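Local coordinates for protein esterase (Capnocytophaga ochracea, PDB 4W9R) that is of unknown function but probably acts as an esterase of the alpha/beta-hydrolase superfamily, cleaving ester bonds in a substrate not yet identified, at residues V184-D187 with K188-F192; M314-F317 with F318-E321; A320-Y323 with E324-D328. All blocks are in the same frame, centred on the assembly; numbering follows the deposited sequence.

Interaction 1: residues V184-D187 with K188-F192; sequences VVYD and KAIQF
Val-185, Tyr-186 and Asp-187 offer their carbonyls to the amides four residues on: Ala-189 N to Val-185 O at 3.0 Å, Ile-190 N to Tyr-186 O at 3.1 Å and Gln-191 N to Asp-187 O at 3.0 Å, while the bond from Lys-188 N to Val-184 O is weak. On this regular length of alpha helix the main side-chain meeting is between Tyr-186 and Ile-190. With CG anti to the backbone N (chi1 173°), the tyrosine ring swings forward along the helix, and Ile-190 crosses it on a slant. CG1 of the isoleucine lies over one face near the rim, and its CD1 reaches the phenol end, 3.4 Å from Tyr-186 CZ. The hydroxyl is hydrogen-bonded to Asp-211, which fixes the far end of the ring. A phenylalanine here would probably leave the Asp-211 carboxylate without its hydroxyl partner and the ring end less firmly held. At the outer side, Lys-188 runs back alongside Val-184, its CE 4.4 Å from Val-184 CG1, and Asp-187 turns to a salt bridge with Lys-183. Helix 183-196 is the crossover of the beta-alpha-beta unit between strands 171-180 and 205-213: Tyr-186 lies on Thr-177 and Asp-179, Ala-189 on Met-175 and Thr-177, so this face of the helix is pressed against the edge region of the central sheet.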
ATOM      1  N   VAL B 184       5.241 -24.099   0.080  1.00 35.92           N
ATOM      2  CA  VAL B 184       4.164 -25.046   0.358  1.00 40.38           C
ATOM      3  C   VAL B 184       2.796 -24.400   0.140  1.00 41.43           C
ATOM      4  O   VAL B 184       1.951 -24.937  -0.578  1.00 43.38           O
ATOM      5  CB  VAL B 184       4.246 -25.593   1.795  1.00 44.09           C
ATOM      6  CG1 VAL B 184       2.969 -26.342   2.156  1.00 28.78           C
ATOM      7  CG2 VAL B 184       5.464 -26.491   1.948  1.00 35.62           C
ATOM      8  N   VAL B 185       2.594 -23.240   0.760  1.00 40.85           N
ATOM      9  CA  VAL B 185       1.354 -22.483   0.624  1.00 31.11           C
ATOM     10  C   VAL B 185       1.143 -21.998  -0.808  1.00 34.63           C
ATOM     11  O   VAL B 185       0.038 -22.080  -1.348  1.00 34.62           O
ATOM     12  CB  VAL B 185       1.342 -21.268   1.573  1.00 23.49           C
ATOM     13  CG1 VAL B 185       0.114 -20.402   1.329  1.00 19.19           C
ATOM     14  CG2 VAL B 185       1.401 -21.728   3.019  1.00 22.60           C
ATOM     15  N   TYR B 186       2.214 -21.498  -1.414  1.00 35.11           N
ATOM     16  CA  TYR B 186       2.162 -20.960  -2.769  1.00 34.25           C
ATOM     17  C   TYR B 186       1.699 -21.998  -3.788  1.00 38.73           C
ATOM     18  O   TYR B 186       0.859 -21.708  -4.641  1.00 37.92           O
ATOM     19  CB  TYR B 186       3.533 -20.412  -3.165  1.00 24.58           C
ATOM     20  CG  TYR B 186       3.635 -19.971  -4.607  1.00 26.45           C
ATOM     21  CD1 TYR B 186       3.108 -18.755  -5.021  1.00 28.83           C
ATOM     22  CD2 TYR B 186       4.271 -20.765  -5.553  1.00 28.13           C
ATOM     23  CE1 TYR B 186       3.206 -18.346  -6.335  1.00 35.52           C
ATOM     24  CE2 TYR B 186       4.374 -20.365  -6.870  1.00 23.73           C
ATOM     25  CZ  TYR B 186       3.841 -19.154  -7.257  1.00 37.12           C
ATOM     26  OH  TYR B 186       3.941 -18.752  -8.571  1.00 31.54           O
ATOM     27  N   ASP B 187       2.248 -23.206  -3.696  1.00 36.95           N
ATOM     28  CA  ASP B 187       1.899 -24.270  -4.630  1.00 36.62           C
ATOM     29  C   ASP B 187       0.429 -24.650  -4.519  1.00 37.88           C
ATOM     30  O   ASP B 187      -0.247 -24.838  -5.530  1.00 39.66           O
ATOM     31  CB  ASP B 187       2.776 -25.501  -4.398  1.00 32.92           C
ATOM     32  CG  ASP B 187       4.200 -25.299  -4.875  1.00 43.38           C
ATOM     33  OD1 ASP B 187       4.412 -24.468  -5.785  1.00 46.00           O
ATOM     34  OD2 ASP B 187       5.106 -25.977  -4.346  1.00 49.77           O
ATOM     35  N   LYS B 188      -0.065 -24.757  -3.289  1.00 34.73           N
ATOM     36  CA  LYS B 188      -1.464 -25.096  -3.061  1.00 32.31           C
ATOM     37  C   LYS B 188      -2.381 -24.012  -3.620  1.00 30.02           C
ATOM     38  O   LYS B 188      -3.463 -24.304  -4.126  1.00 31.32           O
ATOM     39  CB  LYS B 188      -1.733 -25.308  -1.569  1.00 24.03           C
ATOM     40  CG  LYS B 188      -1.058 -26.546  -0.994  1.00 38.20           C
ATOM     41  CD  LYS B 188      -1.585 -26.892   0.391  1.00 41.74           C
ATOM     42  CE  LYS B 188      -1.316 -25.776   1.388  1.00 49.80           C
ATOM     43  NZ  LYS B 188      -1.823 -26.118   2.746  1.00 49.57           N
ATOM     44  N   ALA B 189      -1.933 -22.763  -3.535  1.00 31.55           N
ATOM     45  CA  ALA B 189      -2.697 -21.635  -4.053  1.00 24.90           C
ATOM     46  C   ALA B 189      -2.851 -21.724  -5.569  1.00 31.41           C
ATOM     47  O   ALA B 189      -3.939 -21.508  -6.106  1.00 36.74           O
ATOM     48  CB  ALA B 189      -2.035 -20.323  -3.664  1.00 29.25           C
ATOM     49  N   ILE B 190      -1.756 -22.042  -6.253  1.00 29.80           N
ATOM     50  CA  ILE B 190      -1.770 -22.155  -7.708  1.00 32.36           C
ATOM     51  C   ILE B 190      -2.631 -23.330  -8.166  1.00 37.49           C
ATOM     52  O   ILE B 190      -3.422 -23.198  -9.100  1.00 42.83           O
ATOM     53  CB  ILE B 190      -0.343 -22.308  -8.271  1.00 28.49           C
ATOM     54  CG1 ILE B 190       0.354 -20.947  -8.306  1.00 24.78           C
ATOM     55  CG2 ILE B 190      -0.368 -22.907  -9.669  1.00 21.77           C
ATOM     56  CD1 ILE B 190       1.639 -20.949  -9.094  1.00 54.29           C
ATOM     57  N   GLN B 191      -2.477 -24.471  -7.500  1.00 38.14           N
ATOM     58  CA  GLN B 191      -3.277 -25.653  -7.808  1.00 41.58           C
ATOM     59  C   GLN B 191      -4.766 -25.358  -7.656  1.00 43.50           C
ATOM     60  O   GLN B 191      -5.579 -25.765  -8.488  1.00 38.24           O
ATOM     61  CB  GLN B 191      -2.883 -26.825  -6.908  1.00 37.18           C
ATOM     62  CG  GLN B 191      -1.463 -27.322  -7.105  1.00 49.50           C
ATOM     63  CD  GLN B 191      -1.087 -28.404  -6.111  1.00 64.57           C
ATOM     64  OE1 GLN B 191      -1.922 -29.220  -5.719  1.00 70.44           O
ATOM     65  NE2 GLN B 191       0.173 -28.410  -5.690  1.00 65.54           N
ATOM     66  N   PHE B 192      -5.112 -24.645  -6.587  1.00 35.89           N
ATOM     67  CA  PHE B 192      -6.497 -24.267  -6.330  1.00 33.28           C
ATOM     68  C   PHE B 192      -7.014 -23.320  -7.406  1.00 37.82           C
ATOM     69  O   PHE B 192      -8.126 -23.489  -7.909  1.00 39.87           O
ATOM     70  CB  PHE B 192      -6.628 -23.620  -4.948  1.00 22.42           C
ATOM     71  CG  PHE B 192      -7.956 -22.955  -4.709  1.00 28.21           C
ATOM     72  CD1 PHE B 192      -9.073 -23.706  -4.379  1.00 27.42           C
ATOM     73  CD2 PHE B 192      -8.085 -21.578  -4.810  1.00 27.33           C
ATOM     74  CE1 PHE B 192     -10.295 -23.096  -4.159  1.00 38.09           C
ATOM     75  CE2 PHE B 192      -9.306 -20.962  -4.591  1.00 26.90           C
ATOM     76  CZ  PHE B 192     -10.412 -21.723  -4.264  1.00 33.68           C
TER

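Interaction 2: residues M314-F317 with F318-E321; sequences MPNF and FLAE
Met-314, modelled as selenomethionine, lays its side chain over the ring of Phe-318, one helical turn ahead. The nearest atom is CG: it sits 3.8 Å from the centroid of the Phe-318 ring and 25° off the ring normal, a CH-pi contact displaced toward the CE2-CZ rim. The heavier atom lies farther round, with Met-314 SE 4.7 Å from the same centroid and oblique to the ring, which makes the pair a Met-aromatic contact as well. CG anti to the backbone N (chi1 -166°) and an extended chi2 put the selenium there; the bend at chi3 turns only the terminal methyl CE. Phe-318 leans back toward Met-314, so that Met-314 O also lies over a face of its ring. Beneath these side chains the helix closes normally, Phe-318 N bonding to Met-314 O at 2.9 Å and Glu-321 N to Phe-317 O at 3.1 Å. These are the first two turns of helix 314-325, in the all-helical C-terminal region, and their aromatic side is wedged against helices 278-290 and 294-306: Phe-318 stacks on Tyr-285 and touches Leu-297 and Ala-301. Phe-317 slants across Phe-318, with Phe-317 CD2 4.0 Å from Phe-318 CD1. Farther along the same edge Phe-317 meets Glu-321, whose CG is over one face and whose CD comes 3.5 Å from Phe-317 CE2, OE2 nearing CE2 and CZ, with the carboxylate plane turned 47° from the ring. The acid is held from beyond, OE1 by the Tyr-285 hydroxyl and OE2 by a salt bridge to Arg-356; a bound acetate lies about 3 Å from the Glu-321 side chain.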
HETATM    1  N   MSE B 314     -24.892  27.253 -16.216  1.00 46.18           N
HETATM    2  CA  MSE B 314     -24.525  26.242 -17.207  1.00 43.21           C
HETATM    3  C   MSE B 314     -25.697  25.544 -17.926  1.00 43.11           C
HETATM    4  O   MSE B 314     -25.664  25.432 -19.152  1.00 36.53           O
HETATM    5  CB  MSE B 314     -23.627  25.182 -16.563  1.00 31.74           C
HETATM    6  CG  MSE B 314     -22.932  24.298 -17.576  1.00 38.53           C
HETATM    7 SE   MSE B 314     -21.587  23.148 -16.776  0.65 56.12          SE
HETATM    8  CE  MSE B 314     -22.774  21.833 -15.996  1.00 32.85           C
ATOM      9  N   PRO B 315     -26.717  25.059 -17.184  1.00 39.98           N
ATOM     10  CA  PRO B 315     -27.790  24.335 -17.883  1.00 35.47           C
ATOM     11  C   PRO B 315     -28.489  25.153 -18.967  1.00 39.81           C
ATOM     12  O   PRO B 315     -28.735  24.637 -20.058  1.00 48.69           O
ATOM     13  CB  PRO B 315     -28.773  23.999 -16.757  1.00 37.39           C
ATOM     14  CG  PRO B 315     -27.933  23.936 -15.544  1.00 47.81           C
ATOM     15  CD  PRO B 315     -26.908  25.013 -15.722  1.00 45.61           C
ATOM     16  N   ASN B 316     -28.800  26.410 -18.673  1.00 33.39           N
ATOM     17  CA  ASN B 316     -29.478  27.258 -19.645  1.00 34.76           C
ATOM     18  C   ASN B 316     -28.530  27.769 -20.724  1.00 44.55           C
ATOM     19  O   ASN B 316     -28.966  28.127 -21.816  1.00 50.59           O
ATOM     20  CB  ASN B 316     -30.162  28.431 -18.944  1.00 34.85           C
ATOM     21  CG  ASN B 316     -31.438  28.019 -18.240  1.00 40.43           C
ATOM     22  OD1 ASN B 316     -32.171  27.151 -18.717  1.00 35.51           O
ATOM     23  ND2 ASN B 316     -31.711  28.637 -17.096  1.00 42.69           N
ATOM     24  N   PHE B 317     -27.237  27.800 -20.423  1.00 34.08           N
ATOM     25  CA  PHE B 317     -26.247  28.163 -21.430  1.00 27.23           C
ATOM     26  C   PHE B 317     -26.156  27.069 -22.488  1.00 36.60           C
ATOM     27  O   PHE B 317     -26.104  27.354 -23.683  1.00 39.41           O
ATOM     28  CB  PHE B 317     -24.877  28.400 -20.796  1.00 29.34           C
ATOM     29  CG  PHE B 317     -23.820  28.817 -21.780  1.00 36.56           C
ATOM     30  CD1 PHE B 317     -23.637  30.152 -22.096  1.00 28.86           C
ATOM     31  CD2 PHE B 317     -23.008  27.873 -22.391  1.00 42.72           C
ATOM     32  CE1 PHE B 317     -22.663  30.539 -23.001  1.00 36.63           C
ATOM     33  CE2 PHE B 317     -22.033  28.252 -23.295  1.00 33.64           C
ATOM     34  CZ  PHE B 317     -21.860  29.587 -23.600  1.00 32.32           C
ATOM     35  N   PHE B 318     -26.127  25.817 -22.038  1.00 37.31           N
ATOM     36  CA  PHE B 318     -26.104  24.675 -22.944  1.00 38.09           C
ATOM     37  C   PHE B 318     -27.372  24.630 -23.787  1.00 39.10           C
ATOM     38  O   PHE B 318     -27.322  24.385 -24.992  1.00 42.67           O
ATOM     39  CB  PHE B 318     -25.951  23.363 -22.168  1.00 34.16           C
ATOM     40  CG  PHE B 318     -24.568  23.128 -21.630  1.00 30.61           C
ATOM     41  CD1 PHE B 318     -23.501  23.903 -22.053  1.00 34.66           C
ATOM     42  CD2 PHE B 318     -24.334  22.122 -20.705  1.00 36.16           C
ATOM     43  CE1 PHE B 318     -22.229  23.685 -21.557  1.00 38.20           C
ATOM     44  CE2 PHE B 318     -23.064  21.898 -20.208  1.00 36.16           C
ATOM     45  CZ  PHE B 318     -22.010  22.680 -20.636  1.00 33.91           C
ATOM     46  N   LEU B 319     -28.507  24.874 -23.142  1.00 38.57           N
ATOM     47  CA  LEU B 319     -29.799  24.837 -23.815  1.00 35.32           C
ATOM     48  C   LEU B 319     -29.927  25.971 -24.830  1.00 37.44           C
ATOM     49  O   LEU B 319     -30.453  25.773 -25.926  1.00 44.69           O
ATOM     50  CB  LEU B 319     -30.934  24.909 -22.793  1.00 38.39           C
ATOM     51  CG  LEU B 319     -32.353  24.691 -23.316  1.00 38.20           C
ATOM     52  CD1 LEU B 319     -32.498  23.308 -23.935  1.00 25.55           C
ATOM     53  CD2 LEU B 319     -33.364  24.891 -22.199  1.00 27.76           C
ATOM     54  N   ALA B 320     -29.446  27.154 -24.462  1.00 40.10           N
ATOM     55  CA  ALA B 320     -29.490  28.308 -25.354  1.00 40.39           C
ATOM     56  C   ALA B 320     -28.646  28.067 -26.601  1.00 43.47           C
ATOM     57  O   ALA B 320     -29.044  28.430 -27.708  1.00 49.59           O
ATOM     58  CB  ALA B 320     -29.021  29.561 -24.633  1.00 34.96           C
ATOM     59  N   GLU B 321     -27.481  27.454 -26.417  1.00 36.73           N
ATOM     60  CA  GLU B 321     -26.622  27.113 -27.544  1.00 37.59           C
ATOM     61  C   GLU B 321     -27.301  26.089 -28.444  1.00 39.75           C
ATOM     62  O   GLU B 321     -27.172  26.146 -29.665  1.00 44.40           O
ATOM     63  CB  GLU B 321     -25.270  26.580 -27.061  1.00 27.98           C
ATOM     64  CG  GLU B 321     -24.263  27.664 -26.706  1.00 35.22           C
ATOM     65  CD  GLU B 321     -22.867  27.113 -26.466  1.00 50.17           C
ATOM     66  OE1 GLU B 321     -22.734  25.892 -26.236  1.00 42.64           O
ATOM     67  OE2 GLU B 321     -21.900  27.903 -26.514  1.00 54.81           O
TER

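Interaction 3: residues A320-Y323 with E324-D328; sequences AEYY and EKIGD
A Schellman motif ends helix 314-325, and in it Tyr-323 O accepts the amide of Asp-328 at 2.7 Å, while Gly-327 N turns back to Glu-324 O. Gly-327 has phi of 96°, where a side chain would run into the carbonyl O of Ile-326. Ile-326 N bonds to Tyr-322 O at 3.1 Å, and the isoleucine side chain reaches back between two tyrosines. Its CG1 stands between the backbone N and the carbonyl carbon (chi1 66°), which puts CG2 over a face of Tyr-322, 3.9 Å from the ring centroid and 29° off its normal, as a CH-pi contact. The other branch ends in CD1, which reaches Tyr-322 CE2 at 3.6 Å and also meets Tyr-323 at the ring edge, in its plane, 3.9 Å from Tyr-323 CD1. Tyr-322 in turn rests on Leu-297 and Lys-298 of helix 294-306, and Glu-324 OE1 is bonded to the hydroxyl of Tyr-336. Asp-328 finishes the turn as N-cap of helix 329-339, its OD1 taking the amide of Lys-331. A Schellman end at glycine followed at once by an aspartate N-cap makes the short turn of a helical hairpin, helices 314-325 and 329-339.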
ATOM      1  N   ALA B 320     -29.446  27.154 -24.462  1.00 40.10           N
ATOM      2  CA  ALA B 320     -29.490  28.308 -25.354  1.00 40.39           C
ATOM      3  C   ALA B 320     -28.646  28.067 -26.601  1.00 43.47           C
ATOM      4  O   ALA B 320     -29.044  28.430 -27.708  1.00 49.59           O
ATOM      5  CB  ALA B 320     -29.021  29.561 -24.633  1.00 34.96           C
ATOM      6  N   GLU B 321     -27.481  27.454 -26.417  1.00 36.73           N
ATOM      7  CA  GLU B 321     -26.622  27.113 -27.544  1.00 37.59           C
ATOM      8  C   GLU B 321     -27.301  26.089 -28.444  1.00 39.75           C
ATOM      9  O   GLU B 321     -27.172  26.146 -29.665  1.00 44.40           O
ATOM     10  CB  GLU B 321     -25.270  26.580 -27.061  1.00 27.98           C
ATOM     11  CG  GLU B 321     -24.263  27.664 -26.706  1.00 35.22           C
ATOM     12  CD  GLU B 321     -22.867  27.113 -26.466  1.00 50.17           C
ATOM     13  OE1 GLU B 321     -22.734  25.892 -26.236  1.00 42.64           O
ATOM     14  OE2 GLU B 321     -21.900  27.903 -26.514  1.00 54.81           O
ATOM     15  N   TYR B 322     -28.029  25.159 -27.834  1.00 30.88           N
ATOM     16  CA  TYR B 322     -28.750  24.140 -28.587  1.00 33.64           C
ATOM     17  C   TYR B 322     -29.803  24.759 -29.497  1.00 37.87           C
ATOM     18  O   TYR B 322     -29.976  24.336 -30.640  1.00 36.85           O
ATOM     19  CB  TYR B 322     -29.413  23.135 -27.644  1.00 27.34           C
ATOM     20  CG  TYR B 322     -30.446  22.267 -28.329  1.00 38.76           C
ATOM     21  CD1 TYR B 322     -30.060  21.205 -29.134  1.00 40.24           C
ATOM     22  CD2 TYR B 322     -31.804  22.514 -28.177  1.00 40.02           C
ATOM     23  CE1 TYR B 322     -30.996  20.408 -29.765  1.00 40.11           C
ATOM     24  CE2 TYR B 322     -32.748  21.722 -28.806  1.00 38.53           C
ATOM     25  CZ  TYR B 322     -32.337  20.672 -29.599  1.00 40.42           C
ATOM     26  OH  TYR B 322     -33.269  19.878 -30.228  1.00 50.84           O
ATOM     27  N   TYR B 323     -30.508  25.758 -28.982  1.00 32.14           N
ATOM     28  CA  TYR B 323     -31.553  26.420 -29.751  1.00 38.70           C
ATOM     29  C   TYR B 323     -30.969  27.154 -30.954  1.00 34.30           C
ATOM     30  O   TYR B 323     -31.587  27.206 -32.016  1.00 39.95           O
ATOM     31  CB  TYR B 323     -32.343  27.378 -28.861  1.00 36.28           C
ATOM     32  CG  TYR B 323     -33.330  26.668 -27.963  1.00 44.74           C
ATOM     33  CD1 TYR B 323     -34.042  25.566 -28.422  1.00 36.81           C
ATOM     34  CD2 TYR B 323     -33.542  27.088 -26.656  1.00 52.06           C
ATOM     35  CE1 TYR B 323     -34.943  24.907 -27.609  1.00 40.93           C
ATOM     36  CE2 TYR B 323     -34.443  26.433 -25.833  1.00 47.53           C
ATOM     37  CZ  TYR B 323     -35.140  25.344 -26.317  1.00 47.44           C
ATOM     38  OH  TYR B 323     -36.038  24.688 -25.506  1.00 52.15           O
ATOM     39  N   GLU B 324     -29.770  27.707 -30.790  1.00 29.38           N
ATOM     40  CA  GLU B 324     -29.076  28.348 -31.901  1.00 30.46           C
ATOM     41  C   GLU B 324     -28.708  27.332 -32.976  1.00 32.26           C
ATOM     42  O   GLU B 324     -28.836  27.605 -34.169  1.00 41.11           O
ATOM     43  CB  GLU B 324     -27.818  29.074 -31.413  1.00 24.52           C
ATOM     44  CG  GLU B 324     -28.094  30.374 -30.676  1.00 42.02           C
ATOM     45  CD  GLU B 324     -26.830  31.166 -30.390  1.00 56.97           C
ATOM     46  OE1 GLU B 324     -25.940  30.642 -29.688  1.00 54.16           O
ATOM     47  OE2 GLU B 324     -26.727  32.314 -30.873  1.00 60.46           O
ATOM     48  N   LYS B 325     -28.260  26.156 -32.545  1.00 33.79           N
ATOM     49  CA  LYS B 325     -27.809  25.121 -33.472  1.00 39.57           C
ATOM     50  C   LYS B 325     -28.949  24.554 -34.318  1.00 40.04           C
ATOM     51  O   LYS B 325     -28.736  24.166 -35.465  1.00 44.38           O
ATOM     52  CB  LYS B 325     -27.119  23.987 -32.711  1.00 38.33           C
ATOM     53  CG  LYS B 325     -25.878  24.416 -31.945  1.00 43.67           C
ATOM     54  CD  LYS B 325     -24.844  25.052 -32.859  1.00 39.12           C
ATOM     55  CE  LYS B 325     -23.634  25.530 -32.071  1.00 39.96           C
ATOM     56  NZ  LYS B 325     -22.597  26.134 -32.951  1.00 51.83           N
ATOM     57  N   ILE B 326     -30.152  24.501 -33.751  1.00 37.03           N
ATOM     58  CA  ILE B 326     -31.301  23.967 -34.479  1.00 34.90           C
ATOM     59  C   ILE B 326     -32.089  25.073 -35.174  1.00 46.63           C
ATOM     60  O   ILE B 326     -33.105  24.811 -35.819  1.00 50.47           O
ATOM     61  CB  ILE B 326     -32.252  23.182 -33.556  1.00 30.54           C
ATOM     62  CG1 ILE B 326     -32.910  24.116 -32.540  1.00 36.39           C
ATOM     63  CG2 ILE B 326     -31.508  22.051 -32.864  1.00 24.96           C
ATOM     64  CD1 ILE B 326     -33.950  23.434 -31.682  1.00 33.85           C
ATOM     65  N   GLY B 327     -31.622  26.309 -35.030  1.00 46.86           N
ATOM     66  CA  GLY B 327     -32.168  27.413 -35.796  1.00 40.62           C
ATOM     67  C   GLY B 327     -33.233  28.249 -35.113  1.00 45.73           C
ATOM     68  O   GLY B 327     -33.876  29.075 -35.760  1.00 46.06           O
ATOM     69  N   ASP B 328     -33.426  28.057 -33.814  1.00 51.84           N
ATOM     70  CA  ASP B 328     -34.392  28.878 -33.102  1.00 49.84           C
ATOM     71  C   ASP B 328     -33.656  29.953 -32.313  1.00 58.07           C
ATOM     72  O   ASP B 328     -33.052  29.677 -31.278  1.00 75.55           O
ATOM     73  CB  ASP B 328     -35.240  28.008 -32.169  1.00 48.67           C
ATOM     74  CG  ASP B 328     -36.480  28.718 -31.659  1.00 60.92           C
ATOM     75  OD1 ASP B 328     -36.503  29.967 -31.640  1.00 76.44           O
ATOM     76  OD2 ASP B 328     -37.436  28.017 -31.268  1.00 53.84           O
TER

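Overall arrangement
Interactions 2 and 3 overlap along helix 314-325, interaction 3 running on into the turn after it, and their centres are about 10 Å apart. They share Ala-320 and Glu-321, so the aromatic packing of interaction 2 leads directly into the helix end of interaction 3. The acetate beside Glu-321 is probably a crystallisation additive and by itself does not establish a binding site. Interaction 1 belongs to a different part of the molecule, on a crossover helix in the alpha/beta-hydrolase-like part of the chain. Its centre is about 59 Å from that of interaction 2 and 64 Å from that of interaction 3, on the opposite side of the chain's centre, and it touches neither.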